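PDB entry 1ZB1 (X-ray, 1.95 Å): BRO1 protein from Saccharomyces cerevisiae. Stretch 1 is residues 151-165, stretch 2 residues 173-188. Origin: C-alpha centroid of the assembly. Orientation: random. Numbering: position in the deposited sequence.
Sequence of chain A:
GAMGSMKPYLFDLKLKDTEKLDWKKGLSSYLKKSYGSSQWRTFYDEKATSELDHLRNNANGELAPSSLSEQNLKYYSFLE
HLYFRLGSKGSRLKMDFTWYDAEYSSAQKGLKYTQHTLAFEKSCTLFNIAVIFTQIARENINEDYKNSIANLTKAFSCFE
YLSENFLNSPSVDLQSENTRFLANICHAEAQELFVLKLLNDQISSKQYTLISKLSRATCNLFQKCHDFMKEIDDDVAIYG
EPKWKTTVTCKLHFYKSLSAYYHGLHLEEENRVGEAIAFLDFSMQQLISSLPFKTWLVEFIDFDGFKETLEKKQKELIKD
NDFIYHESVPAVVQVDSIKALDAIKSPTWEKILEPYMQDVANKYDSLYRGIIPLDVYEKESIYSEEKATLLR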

ATOM      1  N   ASN A 151      -0.970  -9.266  -2.387  1.00 18.94           N
ATOM      2  CA  ASN A 151      -1.834  -8.159  -2.779  1.00 20.80           C
ATOM      3  C   ASN A 151      -1.329  -6.800  -2.281  1.00 18.82           C
ATOM      4  O   ASN A 151      -1.472  -5.792  -2.972  1.00 21.21           O
ATOM      5  CB  ASN A 151      -3.274  -8.432  -2.323  1.00 19.80           C
ATOM      6  CG  ASN A 151      -4.030  -9.323  -3.307  1.00 24.44           C
ATOM      7  OD1 ASN A 151      -4.416  -8.879  -4.390  1.00 22.99           O
ATOM      8  ND2 ASN A 151      -4.222 -10.591  -2.943  1.00 22.08           N
ATOM      9  N   LEU A 152      -0.736  -6.764  -1.094  1.00 19.01           N
ATOM     10  CA  LEU A 152      -0.183  -5.507  -0.585  1.00 19.10           C
ATOM     11  C   LEU A 152       1.034  -5.134  -1.434  1.00 19.29           C
ATOM     12  O   LEU A 152       1.332  -3.956  -1.640  1.00 17.94           O
ATOM     13  CB  LEU A 152       0.223  -5.651   0.884  1.00 20.51           C
ATOM     14  CG  LEU A 152      -0.930  -5.642   1.898  1.00 23.76           C
ATOM     15  CD1 LEU A 152      -0.417  -6.047   3.269  1.00 22.81           C
ATOM     16  CD2 LEU A 152      -1.556  -4.247   1.957  1.00 24.81           C
ATOM     17  N   THR A 153       1.734  -6.149  -1.933  1.00 18.43           N
ATOM     18  CA  THR A 153       2.901  -5.922  -2.772  1.00 18.79           C
ATOM     19  C   THR A 153       2.457  -5.263  -4.077  1.00 19.78           C
ATOM     20  O   THR A 153       3.105  -4.328  -4.561  1.00 20.69           O
ATOM     21  CB  THR A 153       3.642  -7.258  -3.065  1.00 19.95           C
ATOM     22  OG1 THR A 153       4.219  -7.752  -1.847  1.00 19.93           O
ATOM     23  CG2 THR A 153       4.752  -7.056  -4.097  1.00 20.34           C
ATOM     24  N   LYS A 154       1.346  -5.733  -4.643  1.00 17.47           N
ATOM     25  CA  LYS A 154       0.847  -5.135  -5.878  1.00 19.04           C
ATOM     26  C   LYS A 154       0.351  -3.707  -5.624  1.00 18.29           C
ATOM     27  O   LYS A 154       0.548  -2.816  -6.460  1.00 18.33           O
ATOM     28  CB  LYS A 154      -0.270  -5.998  -6.487  1.00 19.01           C
ATOM     29  CG  LYS A 154       0.240  -7.290  -7.113  1.00 20.78           C
ATOM     30  CD  LYS A 154      -0.888  -8.138  -7.665  1.00 23.80           C
ATOM     31  CE  LYS A 154      -0.357  -9.385  -8.347  1.00 28.68           C
ATOM     32  NZ  LYS A 154      -1.468 -10.264  -8.825  1.00 29.31           N
ATOM     33  N   ALA A 155      -0.286  -3.478  -4.479  1.00 17.22           N
ATOM     34  CA  ALA A 155      -0.765  -2.129  -4.161  1.00 16.53           C
ATOM     35  C   ALA A 155       0.443  -1.194  -4.168  1.00 17.96           C
ATOM     36  O   ALA A 155       0.396  -0.110  -4.747  1.00 16.22           O
ATOM     37  CB  ALA A 155      -1.446  -2.106  -2.790  1.00 13.55           C
ATOM     38  N   PHE A 156       1.524  -1.641  -3.527  1.00 18.35           N
ATOM     39  CA  PHE A 156       2.774  -0.889  -3.450  1.00 20.59           C
ATOM     40  C   PHE A 156       3.219  -0.490  -4.858  1.00 20.89           C
ATOM     41  O   PHE A 156       3.517   0.675  -5.123  1.00 19.46           O
ATOM     42  CB  PHE A 156       3.830  -1.764  -2.740  1.00 22.65           C
ATOM     43  CG  PHE A 156       5.255  -1.262  -2.846  1.00 23.45           C
ATOM     44  CD1 PHE A 156       5.560   0.094  -2.766  1.00 23.66           C
ATOM     45  CD2 PHE A 156       6.304  -2.177  -2.967  1.00 27.79           C
ATOM     46  CE1 PHE A 156       6.888   0.534  -2.806  1.00 25.62           C
ATOM     47  CE2 PHE A 156       7.639  -1.751  -3.004  1.00 28.90           C
ATOM     48  CZ  PHE A 156       7.928  -0.391  -2.924  1.00 27.77           C
ATOM     49  N   SER A 157       3.239  -1.460  -5.763  1.00 19.52           N
ATOM     50  CA  SER A 157       3.636  -1.212  -7.140  1.00 21.04           C
ATOM     51  C   SER A 157       2.754  -0.160  -7.840  1.00 21.70           C
ATOM     52  O   SER A 157       3.263   0.706  -8.550  1.00 20.66           O
ATOM     53  CB  SER A 157       3.611  -2.532  -7.919  1.00 23.52           C
ATOM     54  OG  SER A 157       3.978  -2.334  -9.269  1.00 30.24           O
ATOM     55  N   CYS A 158       1.437  -0.240  -7.649  1.00 17.91           N
ATOM     56  CA  CYS A 158       0.521   0.718  -8.268  1.00 17.68           C
ATOM     57  C   CYS A 158       0.711   2.157  -7.766  1.00 16.94           C
ATOM     58  O   CYS A 158       0.745   3.096  -8.568  1.00 14.00           O
ATOM     59  CB  CYS A 158      -0.934   0.284  -8.043  1.00 19.16           C
ATOM     60  SG  CYS A 158      -1.380  -1.278  -8.858  1.00 18.39           S
ATOM     61  N   PHE A 159       0.817   2.338  -6.452  1.00 16.11           N
ATOM     62  CA  PHE A 159       1.013   3.681  -5.890  1.00 15.91           C
ATOM     63  C   PHE A 159       2.355   4.283  -6.302  1.00 18.63           C
ATOM     64  O   PHE A 159       2.475   5.498  -6.492  1.00 17.56           O
ATOM     65  CB  PHE A 159       0.921   3.649  -4.365  1.00 16.34           C
ATOM     66  CG  PHE A 159      -0.489   3.552  -3.847  1.00 15.14           C
ATOM     67  CD1 PHE A 159      -1.454   4.481  -4.248  1.00 10.55           C
ATOM     68  CD2 PHE A 159      -0.845   2.562  -2.932  1.00 14.12           C
ATOM     69  CE1 PHE A 159      -2.753   4.431  -3.744  1.00 15.13           C
ATOM     70  CE2 PHE A 159      -2.146   2.503  -2.418  1.00 15.24           C
ATOM     71  CZ  PHE A 159      -3.103   3.444  -2.828  1.00 13.01           C
ATOM     72  N   GLU A 160       3.359   3.425  -6.430  1.00 18.14           N
ATOM     73  CA  GLU A 160       4.692   3.849  -6.834  1.00 22.21           C
ATOM     74  C   GLU A 160       4.652   4.395  -8.264  1.00 20.62           C
ATOM     75  O   GLU A 160       5.211   5.456  -8.546  1.00 19.77           O
ATOM     76  CB  GLU A 160       5.659   2.661  -6.744  1.00 27.10           C
ATOM     77  CG  GLU A 160       7.059   2.945  -7.257  1.00 35.77           C
ATOM     78  CD  GLU A 160       7.999   1.775  -7.028  1.00 41.23           C
ATOM     79  OE1 GLU A 160       7.756   0.688  -7.601  1.00 46.15           O
ATOM     80  OE2 GLU A 160       8.977   1.945  -6.270  1.00 45.47           O
ATOM     81  N   TYR A 161       3.989   3.668  -9.156  1.00 18.48           N
ATOM     82  CA  TYR A 161       3.865   4.084 -10.556  1.00 18.14           C
ATOM     83  C   TYR A 161       3.131   5.417 -10.645  1.00 17.57           C
ATOM     84  O   TYR A 161       3.486   6.289 -11.444  1.00 17.28           O
ATOM     85  CB  TYR A 161       3.100   3.029 -11.361  1.00 18.09           C
ATOM     86  CG  TYR A 161       2.935   3.374 -12.829  1.00 20.35           C
ATOM     87  CD1 TYR A 161       3.884   2.971 -13.769  1.00 19.26           C
ATOM     88  CD2 TYR A 161       1.833   4.109 -13.274  1.00 19.55           C
ATOM     89  CE1 TYR A 161       3.738   3.287 -15.118  1.00 21.60           C
ATOM     90  CE2 TYR A 161       1.679   4.435 -14.619  1.00 19.58           C
ATOM     91  CZ  TYR A 161       2.637   4.017 -15.536  1.00 23.19           C
ATOM     92  OH  TYR A 161       2.483   4.309 -16.874  1.00 25.92           O
ATOM     93  N   LEU A 162       2.093   5.567  -9.829  1.00 17.31           N
ATOM     94  CA  LEU A 162       1.325   6.803  -9.796  1.00 17.69           C
ATOM     95  C   LEU A 162       2.197   7.998  -9.368  1.00 18.94           C
ATOM     96  O   LEU A 162       2.143   9.072  -9.979  1.00 18.78           O
ATOM     97  CB  LEU A 162       0.149   6.659  -8.820  1.00 17.03           C
ATOM     98  CG  LEU A 162      -1.054   5.833  -9.311  1.00 16.94           C
ATOM     99  CD1 LEU A 162      -1.979   5.547  -8.137  1.00 16.79           C
ATOM    100  CD2 LEU A 162      -1.806   6.593 -10.408  1.00 14.38           C
ATOM    101  N   SER A 163       2.998   7.817  -8.324  1.00 19.88           N
ATOM    102  CA  SER A 163       3.831   8.920  -7.845  1.00 23.47           C
ATOM    103  C   SER A 163       4.909   9.316  -8.841  1.00 24.41           C
ATOM    104  O   SER A 163       5.282  10.485  -8.925  1.00 22.73           O
ATOM    105  CB  SER A 163       4.485   8.571  -6.504  1.00 24.23           C
ATOM    106  OG  SER A 163       5.492   7.594  -6.671  1.00 32.42           O
ATOM    107  N   GLU A 164       5.405   8.349  -9.603  1.00 25.35           N
ATOM    108  CA  GLU A 164       6.456   8.636 -10.576  1.00 27.50           C
ATOM    109  C   GLU A 164       5.961   9.020 -11.970  1.00 26.94           C
ATOM    110  O   GLU A 164       6.732   9.560 -12.767  1.00 26.65           O
ATOM    111  CB  GLU A 164       7.394   7.430 -10.701  1.00 30.32           C
ATOM    112  CG  GLU A 164       7.945   6.937  -9.377  1.00 35.80           C
ATOM    113  CD  GLU A 164       8.939   5.802  -9.538  1.00 38.62           C
ATOM    114  OE1 GLU A 164       8.733   4.943 -10.421  1.00 39.41           O
ATOM    115  OE2 GLU A 164       9.922   5.763  -8.770  1.00 42.84           O
ATOM    116  N   ASN A 165       4.685   8.775 -12.268  1.00 25.48           N
ATOM    117  CA  ASN A 165       4.170   9.074 -13.604  1.00 25.97           C
ATOM    118  C   ASN A 165       3.117  10.165 -13.805  1.00 26.43           C
ATOM    119  O   ASN A 165       2.920  10.614 -14.929  1.00 26.06           O
ATOM    120  CB  ASN A 165       3.686   7.773 -14.248  1.00 25.89           C
ATOM    121  CG  ASN A 165       4.835   6.857 -14.614  1.00 30.10           C
ATOM    122  OD1 ASN A 165       5.439   6.999 -15.682  1.00 31.28           O
ATOM    123  ND2 ASN A 165       5.164   5.928 -13.719  1.00 25.92           N
ATOM    124  N   ASP A 173      -5.276  13.648  -3.823  1.00 19.79           N
ATOM    125  CA  ASP A 173      -4.991  12.216  -3.742  1.00 18.98           C
ATOM    126  C   ASP A 173      -3.867  11.797  -4.678  1.00 20.91           C
ATOM    127  O   ASP A 173      -3.137  10.848  -4.393  1.00 19.82           O
ATOM    128  CB  ASP A 173      -6.228  11.394  -4.130  1.00 17.26           C
ATOM    129  CG  ASP A 173      -7.376  11.572  -3.170  1.00 16.64           C
ATOM    130  OD1 ASP A 173      -8.529  11.719  -3.644  1.00 19.98           O
ATOM    131  OD2 ASP A 173      -7.130  11.555  -1.946  1.00 18.24           O
ATOM    132  N   LEU A 174      -3.743  12.488  -5.808  1.00 19.30           N
ATOM    133  CA  LEU A 174      -2.731  12.120  -6.786  1.00 19.72           C
ATOM    134  C   LEU A 174      -1.464  12.956  -6.757  1.00 20.08           C
ATOM    135  O   LEU A 174      -0.659  12.907  -7.691  1.00 21.72           O
ATOM    136  CB  LEU A 174      -3.339  12.118  -8.197  1.00 19.63           C
ATOM    137  CG  LEU A 174      -4.244  10.917  -8.531  1.00 23.36           C
ATOM    138  CD1 LEU A 174      -3.433   9.611  -8.491  1.00 21.03           C
ATOM    139  CD2 LEU A 174      -5.386  10.852  -7.536  1.00 26.71           C
ATOM    140  N   GLN A 175      -1.283  13.732  -5.696  1.00 21.81           N
ATOM    141  CA  GLN A 175      -0.064  14.517  -5.575  1.00 23.05           C
ATOM    142  C   GLN A 175       1.049  13.492  -5.366  1.00 23.65           C
ATOM    143  O   GLN A 175       0.904  12.568  -4.563  1.00 20.81           O
ATOM    144  CB  GLN A 175      -0.154  15.470  -4.380  1.00 25.48           C
ATOM    145  CG  GLN A 175      -1.179  16.568  -4.585  1.00 28.89           C
ATOM    146  CD  GLN A 175      -1.069  17.184  -5.972  1.00 32.05           C
ATOM    147  OE1 GLN A 175      -2.007  17.121  -6.769  1.00 33.61           O
ATOM    148  NE2 GLN A 175       0.086  17.769  -6.271  1.00 29.60           N
ATOM    149  N   SER A 176       2.152  13.655  -6.088  1.00 21.42           N
ATOM    150  CA  SER A 176       3.274  12.717  -6.015  1.00 23.61           C
ATOM    151  C   SER A 176       3.730  12.323  -4.607  1.00 22.42           C
ATOM    152  O   SER A 176       4.043  11.158  -4.357  1.00 20.54           O
ATOM    153  CB  SER A 176       4.469  13.273  -6.804  1.00 25.70           C
ATOM    154  OG  SER A 176       5.541  12.344  -6.808  1.00 30.19           O
ATOM    155  N   GLU A 177       3.772  13.276  -3.684  1.00 23.30           N
ATOM    156  CA  GLU A 177       4.215  12.954  -2.329  1.00 25.18           C
ATOM    157  C   GLU A 177       3.192  12.124  -1.549  1.00 24.25           C
ATOM    158  O   GLU A 177       3.557  11.352  -0.655  1.00 22.10           O
ATOM    159  CB  GLU A 177       4.575  14.231  -1.550  1.00 28.25           C
ATOM    160  CG  GLU A 177       3.446  15.239  -1.361  1.00 35.61           C
ATOM    161  CD  GLU A 177       3.162  16.087  -2.602  1.00 37.44           C
ATOM    162  OE1 GLU A 177       2.295  16.986  -2.505  1.00 34.00           O
ATOM    163  OE2 GLU A 177       3.792  15.863  -3.660  1.00 42.61           O
ATOM    164  N   ASN A 178       1.914  12.260  -1.892  1.00 21.36           N
ATOM    165  CA  ASN A 178       0.890  11.501  -1.188  1.00 22.07           C
ATOM    166  C   ASN A 178       0.786  10.064  -1.694  1.00 20.07           C
ATOM    167  O   ASN A 178       0.528   9.151  -0.914  1.00 20.21           O
ATOM    168  CB  ASN A 178      -0.460  12.217  -1.268  1.00 21.25           C
ATOM    169  CG  ASN A 178      -0.460  13.530  -0.499  1.00 24.05           C
ATOM    170  OD1 ASN A 178       0.197  13.649   0.536  1.00 21.76           O
ATOM    171  ND2 ASN A 178      -1.206  14.515  -0.993  1.00 20.78           N
ATOM    172  N   THR A 179       0.996   9.849  -2.988  1.00 20.34           N
ATOM    173  CA  THR A 179       0.952   8.488  -3.509  1.00 20.86           C
ATOM    174  C   THR A 179       2.227   7.756  -3.086  1.00 22.08           C
ATOM    175  O   THR A 179       2.234   6.534  -2.928  1.00 19.93           O
ATOM    176  CB  THR A 179       0.795   8.464  -5.048  1.00 22.38           C
ATOM    177  OG1 THR A 179       1.638   9.457  -5.645  1.00 33.79           O
ATOM    178  CG2 THR A 179      -0.671   8.716  -5.426  1.00 14.62           C
ATOM    179  N   ARG A 180       3.309   8.505  -2.884  1.00 21.50           N
ATOM    180  CA  ARG A 180       4.563   7.900  -2.435  1.00 22.75           C
ATOM    181  C   ARG A 180       4.345   7.403  -0.993  1.00 21.21           C
ATOM    182  O   ARG A 180       4.785   6.308  -0.613  1.00 18.92           O
ATOM    183  CB  ARG A 180       5.691   8.938  -2.464  1.00 26.27           C
ATOM    184  CG  ARG A 180       7.041   8.430  -1.977  1.00 30.20           C
ATOM    185  CD  ARG A 180       7.956   8.110  -3.148  1.00 37.77           C
ATOM    186  NE  ARG A 180       7.855   6.719  -3.572  1.00 39.67           N
ATOM    187  CZ  ARG A 180       8.246   6.267  -4.758  1.00 40.98           C
ATOM    188  NH1 ARG A 180       8.761   7.096  -5.657  1.00 40.27           N
ATOM    189  NH2 ARG A 180       8.133   4.978  -5.042  1.00 41.49           N
ATOM    190  N   PHE A 181       3.660   8.222  -0.200  1.00 19.31           N
ATOM    191  CA  PHE A 181       3.353   7.885   1.189  1.00 19.51           C
ATOM    192  C   PHE A 181       2.521   6.602   1.202  1.00 18.53           C
ATOM    193  O   PHE A 181       2.813   5.666   1.945  1.00 17.18           O
ATOM    194  CB  PHE A 181       2.580   9.045   1.846  1.00 20.02           C
ATOM    195  CG  PHE A 181       1.993   8.721   3.196  1.00 23.83           C
ATOM    196  CD1 PHE A 181       2.812   8.372   4.270  1.00 24.00           C
ATOM    197  CD2 PHE A 181       0.614   8.776   3.397  1.00 25.16           C
ATOM    198  CE1 PHE A 181       2.266   8.080   5.522  1.00 25.84           C
ATOM    199  CE2 PHE A 181       0.056   8.485   4.645  1.00 28.23           C
ATOM    200  CZ  PHE A 181       0.887   8.135   5.711  1.00 26.21           C
ATOM    201  N   LEU A 182       1.484   6.562   0.373  1.00 17.40           N
ATOM    202  CA  LEU A 182       0.633   5.380   0.301  1.00 19.52           C
ATOM    203  C   LEU A 182       1.442   4.139  -0.113  1.00 19.80           C
ATOM    204  O   LEU A 182       1.220   3.037   0.405  1.00 19.55           O
ATOM    205  CB  LEU A 182      -0.522   5.634  -0.675  1.00 19.90           C
ATOM    206  CG  LEU A 182      -1.907   5.972  -0.099  1.00 26.19           C
ATOM    207  CD1 LEU A 182      -1.805   6.481   1.322  1.00 24.06           C
ATOM    208  CD2 LEU A 182      -2.606   6.977  -1.005  1.00 24.07           C
ATOM    209  N   ALA A 183       2.375   4.317  -1.042  1.00 19.34           N
ATOM    210  CA  ALA A 183       3.215   3.202  -1.490  1.00 20.09           C
ATOM    211  C   ALA A 183       4.076   2.693  -0.327  1.00 19.92           C
ATOM    212  O   ALA A 183       4.229   1.485  -0.139  1.00 18.69           O
ATOM    213  CB  ALA A 183       4.111   3.644  -2.643  1.00 19.69           C
ATOM    214  N   ASN A 184       4.634   3.622   0.446  1.00 18.67           N
ATOM    215  CA  ASN A 184       5.477   3.268   1.585  1.00 21.18           C
ATOM    216  C   ASN A 184       4.687   2.558   2.683  1.00 20.64           C
ATOM    217  O   ASN A 184       5.228   1.717   3.401  1.00 20.93           O
ATOM    218  CB  ASN A 184       6.171   4.520   2.146  1.00 22.13           C
ATOM    219  CG  ASN A 184       7.288   5.018   1.239  1.00 24.20           C
ATOM    220  OD1 ASN A 184       7.878   4.243   0.490  1.00 24.08           O
ATOM    221  ND2 ASN A 184       7.594   6.307   1.314  1.00 23.20           N
ATOM    222  N   ILE A 185       3.407   2.895   2.810  1.00 21.97           N
ATOM    223  CA  ILE A 185       2.547   2.250   3.802  1.00 21.03           C
ATOM    224  C   ILE A 185       2.334   0.787   3.392  1.00 19.65           C
ATOM    225  O   ILE A 185       2.434  -0.123   4.215  1.00 19.39           O
ATOM    226  CB  ILE A 185       1.160   2.951   3.888  1.00 21.20           C
ATOM    227  CG1 ILE A 185       1.296   4.321   4.570  1.00 22.02           C
ATOM    228  CG2 ILE A 185       0.166   2.071   4.639  1.00 20.99           C
ATOM    229  CD1 ILE A 185       1.622   4.247   6.049  1.00 24.63           C
ATOM    230  N   CYS A 186       2.045   0.570   2.111  1.00 19.00           N
ATOM    231  CA  CYS A 186       1.809  -0.775   1.594  1.00 18.52           C
ATOM    232  C   CYS A 186       3.057  -1.656   1.669  1.00 19.01           C
ATOM    233  O   CYS A 186       2.966  -2.843   2.007  1.00 18.27           O
ATOM    234  CB  CYS A 186       1.296  -0.712   0.151  1.00 17.63           C
ATOM    235  SG  CYS A 186      -0.335   0.077  -0.026  1.00 20.15           S
ATOM    236  N   HIS A 187       4.215  -1.083   1.359  1.00 17.15           N
ATOM    237  CA  HIS A 187       5.463  -1.833   1.425  1.00 19.42           C
ATOM    238  C   HIS A 187       5.729  -2.237   2.883  1.00 19.19           C
ATOM    239  O   HIS A 187       6.039  -3.399   3.178  1.00 20.71           O
ATOM    240  CB  HIS A 187       6.621  -0.980   0.893  1.00 20.41           C
ATOM    241  CG  HIS A 187       7.918  -1.720   0.778  1.00 21.39           C
ATOM    242  ND1 HIS A 187       9.083  -1.117   0.353  1.00 21.56           N
ATOM    243  CD2 HIS A 187       8.236  -3.012   1.038  1.00 22.56           C
ATOM    244  CE1 HIS A 187      10.062  -2.004   0.357  1.00 22.73           C
ATOM    245  NE2 HIS A 187       9.576  -3.161   0.769  1.00 24.31           N
ATOM    246  N   ALA A 188       5.596  -1.278   3.794  1.00 18.19           N
ATOM    247  CA  ALA A 188       5.820  -1.549   5.209  1.00 18.93           C
ATOM    248  C   ALA A 188       4.897  -2.652   5.725  1.00 18.63           C
ATOM    249  O   ALA A 188       5.346  -3.553   6.432  1.00 20.05           O
ATOM    250  CB  ALA A 188       5.624  -0.270   6.037  1.00 16.30           C
TER
HETATM  251  O   HOH W   1       0.674  10.434  -8.088  1.00 19.54           O

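Residues 151-165 are helical throughout, and a second helix, 176-188, runs back alongside them. The N-to-C directions differ by 162°, so the pair is nearly antiparallel, and the axes approach to 7.8 Å. The backbones come nearest at two points: CA of Ser163 lies 4.3 Å from CA of Ser176, and CA of Phe156 lies 4.6 Å from CA of Ala183; three of these four residues have small side chains.

The apolar core is built of interlocking knobs. Phe159 sits among Thr179, Leu182, Ala183 and Cys186; its CB meets Ala183 CB at 3.6 Å, a close contact in which the Ala183 side chain is just a methyl group. Cys186 reciprocates, fitting among Leu152, Ala155, Phe156 and Phe159, with its SG 3.7 Å from Ala155 CB. Leu162 CD2 touches Leu174 CD1 at 3.9 Å, extending the apolar seam to a residue just ahead of the second helix.

The aromatic rings use their faces and edges differently. Leu182 CB stands over the Phe159 face, 3.6 Å from the ring centroid, a CH-pi contact, while Cys186 SG lies at the ring's edge. Phe156 and His187 form an offset stack, their planes inclined by 21°; flat rings suit such overlap.

The direct hydrogen bond and the bridging water lie where the first stretch ends and the second begins. Ser176 OG donates to Ser163 O (2.8 Å), a backbone carbonyl near the end of its helix, so a short hydroxyl side chain ties the two helices directly. Ser163 turns its own hydroxyl back on its helix, OG donating to Glu160 O at 2.9 Å. A water bridges the stretches, 2.8 Å from each of Leu162 O, Leu174 O and Thr179 OG1, though its bond to Leu162 O is weak.

Charge closes one flank. Arg180 starts away from the first helix, but its long side chain returns to make salt bridges with Glu160 (OE2 to Arg180 NH2, 3.4 Å) and Glu164 (OE2 to Arg180 NH1, 3.6 Å).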